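Local structure of CytC3 (Streptomyces sp., 3GJB) at residues 152-157 against 251-256; 98-103 against 258-263; 23-28 against 163-168; 60-65 against 277-282. The protein probably halogenates an amino-acid substrate, as a non-haem iron(II) and 2-oxoglutarate-dependent enzyme of the phytanoyl-CoA dioxygenase family in the cupin clan. All blocks are in the same frame, centred on the assembly; numbering follows the deposited sequence.

Contact 1: residues 152-157 against 251-256. With AKG (2-oxoglutaric acid), chain D.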
loop_
_atom_site.group_PDB
_atom_site.type_symbol
_atom_site.label_atom_id
_atom_site.label_comp_id
_atom_site.label_asym_id
_atom_site.label_seq_id
_atom_site.Cartn_x
_atom_site.Cartn_y
_atom_site.Cartn_z
ATOM N N ALA A 152 4.206 -8.657 -4.075
ATOM C CA ALA A 152 5.192 -9.588 -3.549
ATOM C C ALA A 152 6.558 -9.249 -4.144
ATOM O O ALA A 152 6.736 -9.309 -5.358
ATOM C CB ALA A 152 4.802 -11.013 -3.909
ATOM N N PHE A 153 7.518 -8.878 -3.304
ATOM C CA PHE A 153 8.847 -8.562 -3.802
ATOM C C PHE A 153 9.670 -9.848 -3.850
ATOM O O PHE A 153 10.593 -9.983 -4.656
ATOM C CB PHE A 153 9.493 -7.482 -2.933
ATOM C CG PHE A 153 9.125 -6.073 -3.356
ATOM C CD1 PHE A 153 8.061 -5.852 -4.233
ATOM C CD2 PHE A 153 9.844 -4.978 -2.895
ATOM C CE1 PHE A 153 7.723 -4.571 -4.648
ATOM C CE2 PHE A 153 9.514 -3.686 -3.305
ATOM C CZ PHE A 153 8.453 -3.483 -4.184
ATOM N N THR A 154 9.327 -10.783 -2.969
ATOM C CA THR A 154 9.936 -12.111 -2.938
ATOM C C THR A 154 8.667 -12.937 -3.071
ATOM O O THR A 154 7.579 -12.373 -3.097
ATOM C CB THR A 154 10.595 -12.459 -1.585
ATOM O OG1 THR A 154 9.614 -12.389 -0.550
ATOM C CG2 THR A 154 11.736 -11.514 -1.271
ATOM N N HIS A 155 8.770 -14.250 -3.168
ATOM C CA HIS A 155 7.549 -15.035 -3.274
ATOM C C HIS A 155 6.811 -15.067 -1.927
ATOM O O HIS A 155 7.422 -15.034 -0.859
ATOM C CB HIS A 155 7.859 -16.470 -3.715
ATOM C CG HIS A 155 8.708 -17.235 -2.743
ATOM N ND1 HIS A 155 8.661 -18.609 -2.639
ATOM C CD2 HIS A 155 9.637 -16.822 -1.847
ATOM C CE1 HIS A 155 9.521 -19.008 -1.719
ATOM N NE2 HIS A 155 10.127 -17.944 -1.225
ATOM N N SER A 156 5.490 -15.102 -1.979
ATOM C CA SER A 156 4.721 -15.187 -0.758
ATOM C C SER A 156 4.089 -16.561 -0.837
ATOM O O SER A 156 3.233 -16.806 -1.684
ATOM C CB SER A 156 3.635 -14.115 -0.703
ATOM O OG SER A 156 2.998 -14.160 0.561
ATOM N N THR A 157 4.516 -17.461 0.036
ATOM C CA THR A 157 3.998 -18.821 0.013
ATOM C C THR A 157 3.343 -19.193 1.323
ATOM O O THR A 157 3.410 -18.443 2.302
ATOM C CB THR A 157 5.130 -19.821 -0.238
ATOM O OG1 THR A 157 6.066 -19.754 0.849
ATOM C CG2 THR A 157 5.853 -19.485 -1.531
ATOM N N ASP A 251 14.758 -17.976 3.777
ATOM C CA ASP A 251 13.596 -17.717 2.936
ATOM C C ASP A 251 12.700 -16.678 3.603
ATOM O O ASP A 251 11.868 -17.005 4.438
ATOM C CB ASP A 251 12.827 -19.022 2.708
ATOM C CG ASP A 251 11.505 -18.814 1.983
ATOM O OD1 ASP A 251 11.396 -17.863 1.184
ATOM O OD2 ASP A 251 10.575 -19.622 2.200
ATOM N N TYR A 252 12.876 -15.417 3.252
ATOM C CA TYR A 252 12.048 -14.387 3.857
ATOM C C TYR A 252 11.050 -13.905 2.825
ATOM O O TYR A 252 11.298 -13.978 1.623
ATOM C CB TYR A 252 12.916 -13.223 4.347
ATOM C CG TYR A 252 13.516 -12.402 3.232
ATOM C CD1 TYR A 252 12.774 -11.401 2.605
ATOM C CD2 TYR A 252 14.797 -12.677 2.752
ATOM C CE1 TYR A 252 13.288 -10.700 1.520
ATOM C CE2 TYR A 252 15.324 -11.983 1.662
ATOM C CZ TYR A 252 14.562 -10.996 1.048
ATOM O OH TYR A 252 15.053 -10.322 -0.044
ATOM N N ARG A 253 9.901 -13.447 3.292
ATOM C CA ARG A 253 8.897 -12.937 2.387
ATOM C C ARG A 253 8.896 -11.431 2.539
ATOM O O ARG A 253 8.978 -10.916 3.656
ATOM C CB ARG A 253 7.522 -13.498 2.724
ATOM C CG ARG A 253 6.406 -12.763 2.013
ATOM C CD ARG A 253 5.799 -11.702 2.917
ATOM N NE ARG A 253 4.753 -12.266 3.765
ATOM C CZ ARG A 253 4.071 -11.587 4.681
ATOM N NH1 ARG A 253 4.320 -10.297 4.893
ATOM N NH2 ARG A 253 3.119 -12.197 5.371
ATOM N N MET A 254 8.818 -10.726 1.418
ATOM C CA MET A 254 8.810 -9.277 1.446
ATOM C C MET A 254 7.696 -8.730 0.595
ATOM O O MET A 254 7.721 -8.844 -0.629
ATOM C CB MET A 254 10.133 -8.707 0.941
ATOM C CG MET A 254 10.239 -7.201 1.131
ATOM S SD MET A 254 9.998 -6.744 2.861
ATOM C CE MET A 254 11.586 -7.177 3.551
ATOM N N GLY A 255 6.709 -8.142 1.259
ATOM C CA GLY A 255 5.602 -7.545 0.551
ATOM C C GLY A 255 5.750 -6.033 0.606
ATOM O O GLY A 255 6.207 -5.473 1.601
ATOM N N PHE A 256 5.391 -5.367 -0.481
ATOM C CA PHE A 256 5.457 -3.923 -0.519
ATOM C C PHE A 256 4.034 -3.475 -0.759
ATOM O O PHE A 256 3.458 -3.780 -1.786
ATOM C CB PHE A 256 6.347 -3.446 -1.661
ATOM C CG PHE A 256 6.327 -1.960 -1.850
ATOM C CD1 PHE A 256 6.860 -1.116 -0.880
ATOM C CD2 PHE A 256 5.758 -1.401 -2.985
ATOM C CE1 PHE A 256 6.829 0.269 -1.041
ATOM C CE2 PHE A 256 5.720 -0.014 -3.156
ATOM C CZ PHE A 256 6.258 0.820 -2.181
HETATM C C1 AKG D . -2.074 -7.784 8.025
HETATM O O1 AKG D . -1.282 -7.151 7.345
HETATM O O2 AKG D . -3.310 -7.301 8.207
HETATM C C2 AKG D . -1.662 -9.083 8.648
HETATM O O5 AKG D . -2.447 -9.739 9.342
HETATM C C3 AKG D . -0.255 -9.567 8.405
HETATM C C4 AKG D . -0.006 -10.874 9.125
HETATM C C5 AKG D . 1.391 -11.347 8.867
HETATM O O3 AKG D . 2.148 -10.714 8.156
HETATM O O4 AKG D . 1.793 -12.485 9.439
HETATM O O HOH W 1 4.241 -14.677 2.929
HETATM O O HOH W 2 8.481 -20.588 0.717
#
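With OG1 lodged between the backbone N and the carbonyl carbon (chi1 59°), Thr154 turns its hydroxyl onto strand 253-256, while Phe153, its CG anti to the carbonyl carbon (chi1 -86°), sends its ring along the strand to Phe256. Thr154 OG1 accepts from Met254 N at 2.7 Å and donates to Tyr252 O, in the carbonyl plane on a lone pair. Its methyl CG2 meets Tyr252 CE1 at 3.3 Å. Phe153 N gives its hydrogen to Met254 O (2.7 Å), just past the antiparallel pair of Ala152 and Gly255. The Phe153 ring takes Phe256 CB over one face, 3.5 Å from its centroid, and the two rings lie nearly parallel but slid apart. Without the Phe153 ring, as with an alanine here, a gap is likely to open over Phe256 CB and beside Trp41. His155 NE2 donates to Asp251 OD1 (2.7 Å) on the syn side, 31° out of the carboxylate plane. Water 1 joins Ser156 OG to Arg253 NE, and Arg253 NH2 makes a weak bond of 3.3 Å to 2-oxoglutarate O3; Phe106 O holds NH1. The guanidinium is probably placed to offset the charge of the cosubstrate carboxylate, consistent with the arginine of related 2-oxoglutarate enzymes.

Contact 2: residues 98-103 against 258-263. With AKG (2-oxoglutaric acid), chain E.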
loop_
_atom_site.group_PDB
_atom_site.type_symbol
_atom_site.label_atom_id
_atom_site.label_comp_id
_atom_site.label_asym_id
_atom_site.label_seq_id
_atom_site.Cartn_x
_atom_site.Cartn_y
_atom_site.Cartn_z
ATOM N N LEU A 98 -6.735 9.407 -8.385
ATOM C CA LEU A 98 -6.146 8.645 -7.294
ATOM C C LEU A 98 -4.935 9.214 -6.599
ATOM O O LEU A 98 -4.027 9.758 -7.226
ATOM C CB LEU A 98 -5.776 7.250 -7.779
ATOM C CG LEU A 98 -6.889 6.309 -8.214
ATOM C CD1 LEU A 98 -6.255 5.033 -8.766
ATOM C CD2 LEU A 98 -7.802 5.999 -7.029
ATOM N N LEU A 99 -4.931 9.041 -5.283
ATOM C CA LEU A 99 -3.838 9.476 -4.437
ATOM C C LEU A 99 -3.219 8.263 -3.761
ATOM O O LEU A 99 -3.929 7.365 -3.295
ATOM C CB LEU A 99 -4.333 10.414 -3.336
ATOM C CG LEU A 99 -4.906 11.775 -3.717
ATOM C CD1 LEU A 99 -5.373 12.495 -2.447
ATOM C CD2 LEU A 99 -3.832 12.587 -4.441
ATOM N N CYS A 100 -1.894 8.227 -3.739
ATOM C CA CYS A 100 -1.188 7.183 -3.034
ATOM C C CYS A 100 -0.725 7.959 -1.812
ATOM O O CYS A 100 0.133 8.833 -1.915
ATOM C CB CYS A 100 0.019 6.675 -3.814
ATOM S SG CYS A 100 0.943 5.443 -2.863
ATOM N N TRP A 101 -1.309 7.663 -0.659
ATOM C CA TRP A 101 -0.956 8.394 0.553
ATOM C C TRP A 101 0.024 7.644 1.449
ATOM O O TRP A 101 0.479 8.172 2.468
ATOM C CB TRP A 101 -2.221 8.724 1.344
ATOM C CG TRP A 101 -2.896 7.509 1.888
ATOM C CD1 TRP A 101 -3.687 6.630 1.205
ATOM C CD2 TRP A 101 -2.814 7.021 3.227
ATOM N NE1 TRP A 101 -4.106 5.624 2.039
ATOM C CE2 TRP A 101 -3.585 5.841 3.288
ATOM C CE3 TRP A 101 -2.163 7.467 4.384
ATOM C CZ2 TRP A 101 -3.723 5.099 4.468
ATOM C CZ3 TRP A 101 -2.299 6.730 5.555
ATOM C CH2 TRP A 101 -3.072 5.560 5.588
ATOM N N ARG A 102 0.351 6.414 1.072
ATOM C CA ARG A 102 1.289 5.636 1.868
ATOM C C ARG A 102 1.734 4.322 1.250
ATOM O O ARG A 102 1.019 3.696 0.460
ATOM C CB ARG A 102 0.690 5.336 3.243
ATOM C CG ARG A 102 1.609 4.510 4.139
ATOM C CD ARG A 102 1.677 5.086 5.535
ATOM N NE ARG A 102 0.634 4.553 6.389
ATOM C CZ ARG A 102 0.359 5.005 7.605
ATOM N NH1 ARG A 102 1.041 6.011 8.123
ATOM N NH2 ARG A 102 -0.588 4.424 8.317
ATOM N N SER A 103 2.940 3.924 1.626
ATOM C CA SER A 103 3.511 2.661 1.209
ATOM C C SER A 103 4.311 2.188 2.423
ATOM O O SER A 103 4.828 3.002 3.195
ATOM C CB SER A 103 4.409 2.825 -0.018
ATOM O OG SER A 103 5.606 3.507 0.292
ATOM N N ALA A 258 1.144 -0.459 -1.158
ATOM C CA ALA A 258 0.907 0.932 -1.509
ATOM C C ALA A 258 -0.591 1.130 -1.305
ATOM O O ALA A 258 -1.401 0.333 -1.789
ATOM C CB ALA A 258 1.293 1.187 -2.957
ATOM N N ARG A 259 -0.965 2.176 -0.577
ATOM C CA ARG A 259 -2.381 2.427 -0.307
ATOM C C ARG A 259 -2.920 3.658 -1.046
ATOM O O ARG A 259 -2.277 4.717 -1.085
ATOM C CB ARG A 259 -2.585 2.552 1.205
ATOM C CG ARG A 259 -2.130 1.307 1.974
ATOM C CD ARG A 259 -2.125 1.570 3.461
ATOM N NE ARG A 259 -1.510 0.502 4.245
ATOM C CZ ARG A 259 -2.118 -0.622 4.612
ATOM N NH1 ARG A 259 -3.379 -0.858 4.269
ATOM N NH2 ARG A 259 -1.462 -1.500 5.357
ATOM N N TYR A 260 -4.106 3.502 -1.629
ATOM C CA TYR A 260 -4.732 4.563 -2.408
ATOM C C TYR A 260 -6.117 5.018 -1.941
ATOM O O TYR A 260 -6.915 4.232 -1.419
ATOM C CB TYR A 260 -4.853 4.131 -3.873
ATOM C CG TYR A 260 -3.556 3.726 -4.529
ATOM C CD1 TYR A 260 -2.948 2.502 -4.234
ATOM C CD2 TYR A 260 -2.923 4.574 -5.438
ATOM C CE1 TYR A 260 -1.735 2.137 -4.829
ATOM C CE2 TYR A 260 -1.712 4.223 -6.035
ATOM C CZ TYR A 260 -1.122 3.007 -5.726
ATOM O OH TYR A 260 0.089 2.680 -6.297
ATOM N N VAL A 261 -6.386 6.304 -2.151
ATOM C CA VAL A 261 -7.674 6.907 -1.828
ATOM C C VAL A 261 -8.023 7.926 -2.911
ATOM O O VAL A 261 -7.141 8.591 -3.468
ATOM C CB VAL A 261 -7.666 7.667 -0.475
ATOM C CG1 VAL A 261 -7.601 6.686 0.680
ATOM C CG2 VAL A 261 -6.505 8.656 -0.435
ATOM N N PRO A 262 -9.313 8.032 -3.256
ATOM C CA PRO A 262 -9.686 9.014 -4.276
ATOM C C PRO A 262 -9.369 10.401 -3.716
ATOM O O PRO A 262 -9.165 10.553 -2.514
ATOM C CB PRO A 262 -11.185 8.765 -4.472
ATOM C CG PRO A 262 -11.617 8.199 -3.150
ATOM C CD PRO A 262 -10.481 7.254 -2.820
ATOM N N THR A 263 -9.319 11.401 -4.587
ATOM C CA THR A 263 -8.987 12.768 -4.187
ATOM C C THR A 263 -9.891 13.446 -3.150
ATOM O O THR A 263 -9.422 14.278 -2.371
ATOM C CB THR A 263 -8.884 13.676 -5.431
ATOM O OG1 THR A 263 -10.043 13.492 -6.258
ATOM C CG2 THR A 263 -7.635 13.335 -6.228
HETATM C C1 AKG E . -0.731 3.354 11.727
HETATM O O1 AKG E . 0.080 3.794 10.935
HETATM O O2 AKG E . -0.544 3.560 13.038
HETATM C C2 AKG E . -1.934 2.577 11.246
HETATM O O5 AKG E . -2.734 2.137 12.057
HETATM C C3 AKG E . -2.128 2.340 9.753
HETATM C C4 AKG E . -3.389 1.516 9.433
HETATM C C5 AKG E . -3.510 1.282 7.926
HETATM O O3 AKG E . -2.680 1.724 7.153
HETATM O O4 AKG E . -4.547 0.568 7.444
#
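Leu99 and Val261 form a hydrogen-bonded pair, and Cys100 and Tyr260 a non-hydrogen-bonded one, where strands 98-103 and 258-262 run antiparallel as neighbours in the large sheet of the cupin fold. On the face of Leu99 and Val261, Val261 CG2 fits between Leu99 CB (4.0 Å) and Trp101 CD1 (3.8 Å), and the methyl of Thr263 comes crosswise onto Leu99 CG. The indole of Trp101 swings back over the neighbouring strand because CG sits between the backbone N and the carbonyl carbon (chi1 67°); NE1 then lies 3.5 Å from Arg259 CB and bonds to Thr146. A valine in place of Trp101 would probably open a gap beside Arg259 CB and Val261 and leave Thr146 OG1 without its indole donor. Arg259, extended from CG to NE and salt-bridged to Glu104, carries 2-oxoglutarate O3 over one guanidinium face. On the other side of the sheet Cys100 CB packs on Tyr260 CE2 (3.7 Å), and Cys100 SG stands 4.5 Å from the Tyr260 ring centroid.

Contact 3: residues 23-28 against 163-168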
loop_
_atom_site.group_PDB
_atom_site.type_symbol
_atom_site.label_atom_id
_atom_site.label_comp_id
_atom_site.label_asym_id
_atom_site.label_seq_id
_atom_site.Cartn_x
_atom_site.Cartn_y
_atom_site.Cartn_z
ATOM N N ASP A 23 -15.803 -9.983 -2.888
ATOM C CA ASP A 23 -14.825 -10.467 -1.924
ATOM C C ASP A 23 -14.072 -9.434 -1.102
ATOM O O ASP A 23 -13.629 -9.730 0.003
ATOM C CB ASP A 23 -13.808 -11.350 -2.634
ATOM C CG ASP A 23 -14.457 -12.454 -3.415
ATOM O OD1 ASP A 23 -15.554 -12.892 -3.009
ATOM O OD2 ASP A 23 -13.866 -12.888 -4.421
ATOM N N GLY A 24 -13.921 -8.229 -1.629
ATOM C CA GLY A 24 -13.186 -7.218 -0.896
ATOM C C GLY A 24 -11.724 -7.312 -1.283
ATOM O O GLY A 24 -10.863 -6.661 -0.696
ATOM N N TYR A 25 -11.442 -8.147 -2.275
ATOM C CA TYR A 25 -10.081 -8.319 -2.761
ATOM C C TYR A 25 -10.090 -8.979 -4.132
ATOM O O TYR A 25 -11.101 -9.531 -4.572
ATOM C CB TYR A 25 -9.247 -9.170 -1.794
ATOM C CG TYR A 25 -9.720 -10.600 -1.684
ATOM C CD1 TYR A 25 -10.670 -10.972 -0.733
ATOM C CD2 TYR A 25 -9.263 -11.571 -2.578
ATOM C CE1 TYR A 25 -11.155 -12.272 -0.677
ATOM C CE2 TYR A 25 -9.747 -12.875 -2.532
ATOM C CZ TYR A 25 -10.689 -13.215 -1.582
ATOM O OH TYR A 25 -11.170 -14.497 -1.540
ATOM N N ILE A 26 -8.946 -8.911 -4.799
ATOM C CA ILE A 26 -8.782 -9.493 -6.118
ATOM C C ILE A 26 -7.295 -9.745 -6.275
ATOM O O ILE A 26 -6.478 -8.851 -6.053
ATOM C CB ILE A 26 -9.279 -8.528 -7.249
ATOM C CG1 ILE A 26 -9.140 -9.188 -8.616
ATOM C CG2 ILE A 26 -8.462 -7.267 -7.274
ATOM C CD1 ILE A 26 -10.157 -10.251 -8.866
ATOM N N GLY A 27 -6.945 -10.969 -6.636
ATOM C CA GLY A 27 -5.551 -11.306 -6.824
ATOM C C GLY A 27 -5.455 -12.774 -7.164
ATOM O O GLY A 27 -6.408 -13.506 -6.940
ATOM N N PRO A 28 -4.324 -13.233 -7.717
ATOM C CA PRO A 28 -3.140 -12.421 -8.032
ATOM C C PRO A 28 -3.308 -11.598 -9.310
ATOM O O PRO A 28 -4.038 -11.993 -10.217
ATOM C CB PRO A 28 -2.033 -13.463 -8.209
ATOM C CG PRO A 28 -2.574 -14.713 -7.547
ATOM C CD PRO A 28 -4.031 -14.663 -7.884
ATOM N N LEU A 163 -0.569 -14.278 3.335
ATOM C CA LEU A 163 -1.845 -13.782 3.825
ATOM C C LEU A 163 -2.953 -14.772 3.493
ATOM O O LEU A 163 -2.793 -15.656 2.647
ATOM C CB LEU A 163 -2.176 -12.435 3.175
ATOM C CG LEU A 163 -1.526 -11.130 3.662
ATOM C CD1 LEU A 163 -0.145 -11.382 4.244
ATOM C CD2 LEU A 163 -1.455 -10.149 2.485
ATOM N N GLN A 164 -4.081 -14.611 4.170
ATOM C CA GLN A 164 -5.243 -15.455 3.954
ATOM C C GLN A 164 -6.451 -14.550 3.802
ATOM O O GLN A 164 -6.717 -13.694 4.652
ATOM C CB GLN A 164 -5.441 -16.402 5.128
ATOM C CG GLN A 164 -4.401 -17.488 5.209
ATOM C CD GLN A 164 -4.398 -18.170 6.553
ATOM O OE1 GLN A 164 -3.990 -17.588 7.553
ATOM N NE2 GLN A 164 -4.864 -19.409 6.587
ATOM N N LEU A 165 -7.168 -14.736 2.701
ATOM C CA LEU A 165 -8.347 -13.939 2.414
ATOM C C LEU A 165 -9.603 -14.794 2.429
ATOM O O LEU A 165 -9.553 -16.009 2.214
ATOM C CB LEU A 165 -8.176 -13.243 1.065
ATOM C CG LEU A 165 -7.053 -12.208 1.119
ATOM C CD1 LEU A 165 -6.684 -11.739 -0.270
ATOM C CD2 LEU A 165 -7.499 -11.050 1.987
ATOM N N MET A 166 -10.732 -14.147 2.688
ATOM C CA MET A 166 -12.007 -14.843 2.762
ATOM C C MET A 166 -12.995 -14.348 1.705
ATOM O O MET A 166 -13.332 -13.160 1.663
ATOM C CB MET A 166 -12.595 -14.651 4.160
ATOM C CG MET A 166 -13.727 -15.589 4.506
ATOM S SD MET A 166 -14.226 -15.381 6.222
ATOM C CE MET A 166 -13.040 -16.446 7.035
ATOM N N PRO A 167 -13.462 -15.255 0.830
ATOM C CA PRO A 167 -14.419 -14.935 -0.235
ATOM C C PRO A 167 -15.689 -14.355 0.373
ATOM O O PRO A 167 -15.875 -14.412 1.588
ATOM C CB PRO A 167 -14.659 -16.285 -0.898
ATOM C CG PRO A 167 -13.351 -16.968 -0.729
ATOM C CD PRO A 167 -12.992 -16.644 0.703
ATOM N N GLY A 168 -16.571 -13.814 -0.461
ATOM C CA GLY A 168 -17.779 -13.213 0.071
ATOM C C GLY A 168 -17.298 -12.105 0.984
ATOM O O GLY A 168 -16.117 -11.755 0.944
#
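Tyr25 has its ring sandwiched: Leu165 CB lies over the centre of one face, 3.6 Å from the centroid in a CH-pi contact, and Asp23 CB covers the rim of the opposite face. Met166 O comes to the edge, near the ring plane, 3.3 Å from CE1. The contact spans the two sheets of the cupin-type fold, joining strand 25-28 at the border of the large sheet to strand 163-165 in the middle of the small one. CG of Tyr25 sits between the backbone N and the carbonyl carbon (chi1 66°), which brings the ring back over Asp23 while it faces Leu165. Leu165 runs past it in the opposite direction and lays its CD1 on Tyr25 CD2 at 3.5 Å. Tyr25 OH lies 3.4 Å from Pro167 CG. Strand 230-235 packs alongside, with Phe234 on Tyr25 and Val232 on Leu165. Asp23, ending helix 14-23, ties down the loop after strand 163-165: its OD1 accepts from Gly168 N at 2.9 Å, met on the anti side and 33° out of the carboxylate plane.

Contact 4: residues 60-65 against 277-282. With AKG (2-oxoglutaric acid), chain E; ACT (acetate ion), chain G.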
loop_
_atom_site.group_PDB
_atom_site.type_symbol
_atom_site.label_atom_id
_atom_site.label_comp_id
_atom_site.label_asym_id
_atom_site.label_seq_id
_atom_site.Cartn_x
_atom_site.Cartn_y
_atom_site.Cartn_z
ATOM N N ASN A 60 12.591 5.015 16.325
ATOM C CA ASN A 60 12.285 3.610 16.531
ATOM C C ASN A 60 10.819 3.374 16.244
ATOM O O ASN A 60 10.307 2.288 16.483
ATOM C CB ASN A 60 12.608 3.190 17.965
ATOM C CG ASN A 60 14.098 3.173 18.245
ATOM O OD1 ASN A 60 14.523 2.893 19.366
ATOM N ND2 ASN A 60 14.902 3.471 17.225
ATOM N N GLY A 61 10.149 4.405 15.737
ATOM C CA GLY A 61 8.739 4.283 15.409
ATOM C C GLY A 61 8.595 3.358 14.220
ATOM O O GLY A 61 9.534 3.206 13.434
ATOM N N LYS A 62 7.426 2.751 14.055
ATOM C CA LYS A 62 7.256 1.827 12.949
ATOM C C LYS A 62 7.405 2.475 11.573
ATOM O O LYS A 62 7.758 1.797 10.602
ATOM C CB LYS A 62 5.924 1.076 13.069
ATOM C CG LYS A 62 4.687 1.922 12.997
ATOM C CD LYS A 62 3.457 1.045 13.146
ATOM C CE LYS A 62 2.197 1.867 13.015
ATOM N NZ LYS A 62 0.978 1.018 13.090
ATOM N N ALA A 63 7.166 3.782 11.486
ATOM C CA ALA A 63 7.310 4.496 10.213
ATOM C C ALA A 63 8.744 4.361 9.699
ATOM O O ALA A 63 8.984 4.357 8.496
ATOM C CB ALA A 63 6.965 5.975 10.384
ATOM N N ASN A 64 9.685 4.240 10.629
ATOM C CA ASN A 64 11.099 4.105 10.305
ATOM C C ASN A 64 11.470 2.627 10.129
ATOM O O ASN A 64 12.026 2.224 9.106
ATOM C CB ASN A 64 11.932 4.698 11.442
ATOM C CG ASN A 64 13.381 4.907 11.061
ATOM O OD1 ASN A 64 13.746 5.953 10.517
ATOM N ND2 ASN A 64 14.219 3.913 11.338
ATOM N N ILE A 65 11.140 1.834 11.146
ATOM C CA ILE A 65 11.424 0.402 11.197
ATOM C C ILE A 65 10.803 -0.403 10.052
ATOM O O ILE A 65 11.400 -1.370 9.575
ATOM C CB ILE A 65 10.952 -0.185 12.552
ATOM C CG1 ILE A 65 11.560 0.621 13.702
ATOM C CG2 ILE A 65 11.364 -1.642 12.677
ATOM C CD1 ILE A 65 13.074 0.724 13.651
ATOM N N TYR A 277 3.908 13.543 14.155
ATOM C CA TYR A 277 2.585 12.927 14.192
ATOM C C TYR A 277 2.513 11.647 15.017
ATOM O O TYR A 277 1.428 11.214 15.412
ATOM C CB TYR A 277 2.144 12.642 12.754
ATOM C CG TYR A 277 0.758 12.058 12.590
ATOM C CD1 TYR A 277 -0.377 12.858 12.696
ATOM C CD2 TYR A 277 0.585 10.707 12.285
ATOM C CE1 TYR A 277 -1.653 12.329 12.494
ATOM C CE2 TYR A 277 -0.681 10.170 12.083
ATOM C CZ TYR A 277 -1.794 10.987 12.187
ATOM O OH TYR A 277 -3.043 10.463 11.970
ATOM N N GLY A 278 3.663 11.037 15.276
ATOM C CA GLY A 278 3.675 9.807 16.046
ATOM C C GLY A 278 4.068 8.611 15.198
ATOM O O GLY A 278 3.943 8.642 13.974
ATOM N N ASP A 279 4.534 7.555 15.856
ATOM C CA ASP A 279 4.962 6.332 15.180
ATOM C C ASP A 279 6.102 6.610 14.213
ATOM O O ASP A 279 6.325 5.853 13.275
ATOM C CB ASP A 279 3.790 5.679 14.433
ATOM C CG ASP A 279 2.807 4.998 15.369
ATOM O OD1 ASP A 279 3.247 4.146 16.167
ATOM O OD2 ASP A 279 1.599 5.303 15.317
ATOM N N GLY A 280 6.820 7.704 14.446
ATOM C CA GLY A 280 7.930 8.044 13.584
ATOM C C GLY A 280 7.513 8.875 12.394
ATOM O O GLY A 280 8.356 9.365 11.653
ATOM N N ILE A 281 6.210 9.028 12.198
ATOM C CA ILE A 281 5.704 9.829 11.094
ATOM C C ILE A 281 5.933 11.317 11.376
ATOM O O ILE A 281 5.572 11.817 12.442
ATOM C CB ILE A 281 4.179 9.673 10.907
ATOM C CG1 ILE A 281 3.813 8.250 10.471
ATOM C CG2 ILE A 281 3.686 10.722 9.912
ATOM C CD1 ILE A 281 2.346 7.946 10.519
ATOM N N ASN A 282 6.538 12.017 10.424
ATOM C CA ASN A 282 6.756 13.454 10.550
ATOM C C ASN A 282 6.263 14.037 9.235
ATOM O O ASN A 282 6.906 13.887 8.197
ATOM C CB ASN A 282 8.230 13.784 10.759
ATOM C CG ASN A 282 8.442 15.241 11.126
ATOM O OD1 ASN A 282 8.100 16.141 10.358
ATOM N ND2 ASN A 282 8.996 15.479 12.308
HETATM C C1 AKG E . -0.731 3.354 11.727
HETATM O O1 AKG E . 0.080 3.794 10.935
HETATM O O2 AKG E . -0.544 3.560 13.038
HETATM C C2 AKG E . -1.934 2.577 11.246
HETATM O O5 AKG E . -2.734 2.137 12.057
HETATM C C3 AKG E . -2.128 2.340 9.753
HETATM C C4 AKG E . -3.389 1.516 9.433
HETATM C C5 AKG E . -3.510 1.282 7.926
HETATM O O3 AKG E . -2.680 1.724 7.153
HETATM O O4 AKG E . -4.547 0.568 7.444
HETATM C C ACT G . 1.849 -1.823 15.258
HETATM O O ACT G . 1.893 -2.356 14.160
HETATM O OXT ACT G . 1.363 -0.578 15.378
HETATM C CH3 ACT G . 2.336 -2.552 16.465
HETATM O O HOH W 3 5.686 2.970 16.094
#
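Ala63, in the first turn of the short helix 62-65, docks by a backbone hydrogen bond and its methyl on the type I' turn of the 276-278/281-282 hairpin, at the periphery of the fold. Ala63 N donates to Asp279 O at 2.9 Å with an N-H...O angle of 154°, so a helix-start amide is met by the turn instead of by its own helix. The methyl of Ala63 lies on the peptide between Gly280 and Ile281, with CB 3.6 Å from Gly280 C, and meets Ile281 CG1 at 3.9 Å. Glycines permit this closeness: a side chain on Gly61 would run into the Asp279-Gly280 peptide, and one on Gly280 would press on Ala63. Gly61 is the N-cap, its carbonyl taking both Asn64 N and Ile65 N. Water 3 accepts from Lys62 N and donates to Asp279 OD1, each at 2.7 Å, making a second link. The side chains of Lys62 and Asp279 lie side by side. Extended beyond CG, Lys62 bonds through NZ to OXT of an acetate at 2.8 Å. Lys62 NZ reaches O2 of 2-oxoglutarate weakly at 3.0 Å, while Asp279 OD2 accepts from Ala126 N. A positive end among these carboxylates would probably steady them. The arrangement is that of a beta-hairpin with a two-residue type I' loop and a classic bulge at Tyr277 and Gly278; its turn receives a helix N-terminus beside a bound anion.

Contacts 1 and 2 are buried and share strand 253-262, touching where Phe256 CZ packs on Ser103 CB; contacts 3 and 4 are only partly buried and lie on opposite sides of the chain's centre. Contact 2 pairs neighbouring strands through backbone bonds, whereas contact 1, where one strand gives way to loop, relies more on side-chain polar groups. Contact 3 reaches the same large sheet at its edge but crosses to the small sheet by ring packing and one backbone-to-carboxylate hydrogen bond. Contact 4, on a separate two-stranded hairpin, uses a single direct hydrogen bond and a water. Contacts 2 and 4 meet at Arg102 and Ile281 and touch the same 2-oxoglutarate, while contact 1 reaches another.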